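Local coordinates for protein arginine kinase (Cydia pomonella granulosis virus, PDB 6VVG) that binds adenosine monophosphate in its nucleotide pocket and probably acts as an ATP-dependent serine/threonine protein kinase, at residues 48-53 with 86-91. Residues are numbered along the deposited sequence; the frame is centred on the assembly and turned at random.
Sequences CKIVKP and ESLLIM. With AMP (adenosine monophosphate), chain C.
Lys49 and Leu89 pair antiparallel through two backbone bonds, Lys49 N to Leu89 O at 2.8 Å and Leu89 N to Lys49 O at 2.9 Å, and Val51 and Ser87 form the same kind of doubly bonded pair two residues on. Between these pairs, at the non-hydrogen-bonded pair Ile50 and Leu88, the side chains lie next to each other and point the same way, Ile50 CG1 meeting Leu88 CD2 at 3.8 Å. The Glu86 side chain runs aslant to that of Ile50, with Glu86 OE2 3.4 Å from Ile50 CG2; Glu86 OE1 is hydrogen-bonded to Ser6 of the second subunit, and Ile50 and Leu88 themselves pack on Ser6 and Val10 of that subunit. These are neighbouring inner strands of the five-stranded N-lobe sheet of the protein kinase fold. On the opposite face, Val51 CG2 and Leu89 CD1 approach to 4.4 Å, and both side chains touch Phe56. Lys49 rises beside them, CG anti to the backbone N (chi1 173°) and the chain extended beyond it. Its NZ forms the kinase lysine-glutamate salt bridge with Glu60 of helix 59-66 and a weak hydrogen bond, 3.5 Å, to O3P of AMP. At the strand end a water sits 2.7 Å from Ser87 OG and also lies by Val51 O.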
loop_
_atom_site.group_PDB
_atom_site.type_symbol
_atom_site.label_atom_id
_atom_site.label_comp_id
_atom_site.label_asym_id
_atom_site.label_seq_id
_atom_site.Cartn_x
_atom_site.Cartn_y
_atom_site.Cartn_z
ATOM N N CYS A 48 18.587 -8.662 8.325
ATOM C CA CYS A 48 18.711 -7.628 7.301
ATOM C C CYS A 48 18.425 -8.237 5.934
ATOM O O CYS A 48 19.132 -9.155 5.504
ATOM C CB CYS A 48 20.098 -6.986 7.305
ATOM S SG CYS A 48 20.329 -5.827 5.919
ATOM N N LYS A 49 17.397 -7.730 5.260
ATOM C CA LYS A 49 16.941 -8.217 3.964
ATOM C C LYS A 49 17.339 -7.196 2.909
ATOM O O LYS A 49 16.946 -6.028 2.996
ATOM C CB LYS A 49 15.428 -8.420 3.988
ATOM C CG LYS A 49 14.781 -8.767 2.670
ATOM C CD LYS A 49 13.316 -9.128 2.903
ATOM C CE LYS A 49 12.710 -9.825 1.699
ATOM N NZ LYS A 49 11.239 -10.021 1.853
ATOM N N ILE A 50 18.126 -7.636 1.934
ATOM C CA ILE A 50 18.609 -6.786 0.852
ATOM C C ILE A 50 17.801 -7.111 -0.397
ATOM O O ILE A 50 17.782 -8.261 -0.849
ATOM C CB ILE A 50 20.110 -7.003 0.603
ATOM C CG1 ILE A 50 20.927 -6.628 1.841
ATOM C CG2 ILE A 50 20.571 -6.190 -0.597
ATOM C CD1 ILE A 50 22.406 -6.969 1.731
ATOM N N VAL A 51 17.153 -6.103 -0.974
ATOM C CA VAL A 51 16.315 -6.284 -2.154
ATOM C C VAL A 51 16.990 -5.637 -3.355
ATOM O O VAL A 51 17.552 -4.540 -3.253
ATOM C CB VAL A 51 14.904 -5.700 -1.940
ATOM C CG1 VAL A 51 14.093 -5.777 -3.225
ATOM C CG2 VAL A 51 14.185 -6.425 -0.804
ATOM N N LYS A 52 16.900 -6.311 -4.501
ATOM C CA LYS A 52 17.560 -5.854 -5.713
ATOM C C LYS A 52 16.938 -4.548 -6.206
ATOM O O LYS A 52 15.773 -4.254 -5.915
ATOM C CB LYS A 52 17.449 -6.914 -6.809
ATOM C CG LYS A 52 18.519 -7.999 -6.791
ATOM C CD LYS A 52 18.267 -9.052 -7.879
ATOM C CE LYS A 52 19.269 -8.923 -9.024
ATOM N NZ LYS A 52 19.111 -9.996 -10.048
ATOM N N PRO A 53 17.690 -3.751 -6.966
ATOM C CA PRO A 53 17.097 -2.548 -7.569
ATOM C C PRO A 53 15.944 -2.887 -8.500
ATOM O O PRO A 53 15.966 -3.895 -9.210
ATOM C CB PRO A 53 18.270 -1.909 -8.330
ATOM C CG PRO A 53 19.280 -3.056 -8.527
ATOM C CD PRO A 53 19.135 -3.861 -7.247
ATOM N N GLU A 86 20.313 -0.950 -4.165
ATOM C CA GLU A 86 19.743 -1.904 -3.229
ATOM C C GLU A 86 18.975 -1.182 -2.129
ATOM O O GLU A 86 19.287 -0.044 -1.766
ATOM C CB GLU A 86 20.847 -2.761 -2.607
ATOM C CG GLU A 86 21.690 -3.529 -3.611
ATOM C CD GLU A 86 22.677 -4.471 -2.945
ATOM O OE1 GLU A 86 23.487 -3.998 -2.122
ATOM O OE2 GLU A 86 22.641 -5.683 -3.241
ATOM N N SER A 87 17.965 -1.862 -1.594
ATOM C CA SER A 87 17.185 -1.371 -0.471
ATOM C C SER A 87 17.262 -2.366 0.679
ATOM O O SER A 87 17.306 -3.585 0.474
ATOM C CB SER A 87 15.725 -1.130 -0.861
ATOM O OG SER A 87 15.641 -0.352 -2.042
ATOM N N LEU A 88 17.273 -1.830 1.891
ATOM C CA LEU A 88 17.507 -2.612 3.093
ATOM C C LEU A 88 16.282 -2.606 3.993
ATOM O O LEU A 88 15.668 -1.560 4.211
ATOM C CB LEU A 88 18.685 -2.047 3.884
ATOM C CG LEU A 88 20.012 -1.781 3.180
ATOM C CD1 LEU A 88 21.107 -1.525 4.226
ATOM C CD2 LEU A 88 20.370 -2.945 2.291
ATOM N N LEU A 89 15.952 -3.771 4.541
ATOM C CA LEU A 89 14.976 -3.888 5.617
ATOM C C LEU A 89 15.654 -4.572 6.796
ATOM O O LEU A 89 16.093 -5.719 6.678
ATOM C CB LEU A 89 13.745 -4.683 5.181
ATOM C CG LEU A 89 12.751 -4.058 4.206
ATOM C CD1 LEU A 89 13.338 -4.032 2.815
ATOM C CD2 LEU A 89 11.443 -4.838 4.235
ATOM N N ILE A 90 15.746 -3.874 7.925
ATOM C CA ILE A 90 16.324 -4.427 9.148
ATOM C C ILE A 90 15.177 -4.711 10.107
ATOM O O ILE A 90 14.503 -3.784 10.577
ATOM C CB ILE A 90 17.361 -3.487 9.776
ATOM C CG1 ILE A 90 18.501 -3.237 8.787
ATOM C CG2 ILE A 90 17.894 -4.084 11.070
ATOM C CD1 ILE A 90 19.539 -2.247 9.275
ATOM N N MET A 91 14.962 -5.991 10.402
ATOM C CA MET A 91 13.811 -6.460 11.155
ATOM C C MET A 91 14.275 -7.365 12.290
ATOM O O MET A 91 15.436 -7.778 12.354
ATOM C CB MET A 91 12.834 -7.222 10.247
ATOM C CG MET A 91 13.450 -8.467 9.603
ATOM S SD MET A 91 12.336 -9.308 8.461
ATOM C CE MET A 91 11.920 -7.973 7.342
HETATM P P AMP C . 12.034 -14.479 3.858
HETATM O O1P AMP C . 11.557 -15.387 2.746
HETATM O O2P AMP C . 11.218 -14.787 5.090
HETATM O O3P AMP C . 12.019 -13.061 3.340
HETATM O "O5'" AMP C . 13.550 -14.817 4.211
HETATM C "C5'" AMP C . 14.116 -16.074 3.874
HETATM C "C4'" AMP C . 14.254 -16.971 5.081
HETATM O "O4'" AMP C . 15.003 -16.290 6.125
HETATM C "C3'" AMP C . 12.961 -17.377 5.773
HETATM O "O3'" AMP C . 12.278 -18.424 5.104
HETATM C "C2'" AMP C . 13.454 -17.755 7.161
HETATM O "O2'" AMP C . 14.101 -19.019 7.140
HETATM C "C1'" AMP C . 14.505 -16.668 7.394
HETATM N N9 AMP C . 13.905 -15.480 8.027
HETATM C C8 AMP C . 13.266 -14.521 7.352
HETATM N N7 AMP C . 12.840 -13.612 8.230
HETATM C C5 AMP C . 13.215 -14.013 9.452
HETATM C C6 AMP C . 13.031 -13.449 10.693
HETATM N N6 AMP C . 12.377 -12.232 11.129
HETATM N N1 AMP C . 13.503 -14.050 11.774
HETATM C C2 AMP C . 14.169 -15.223 11.651
HETATM N N3 AMP C . 14.352 -15.783 10.432
HETATM C C4 AMP C . 13.870 -15.171 9.333
HETATM O O HOH W 1 16.121 -1.796 -4.238
#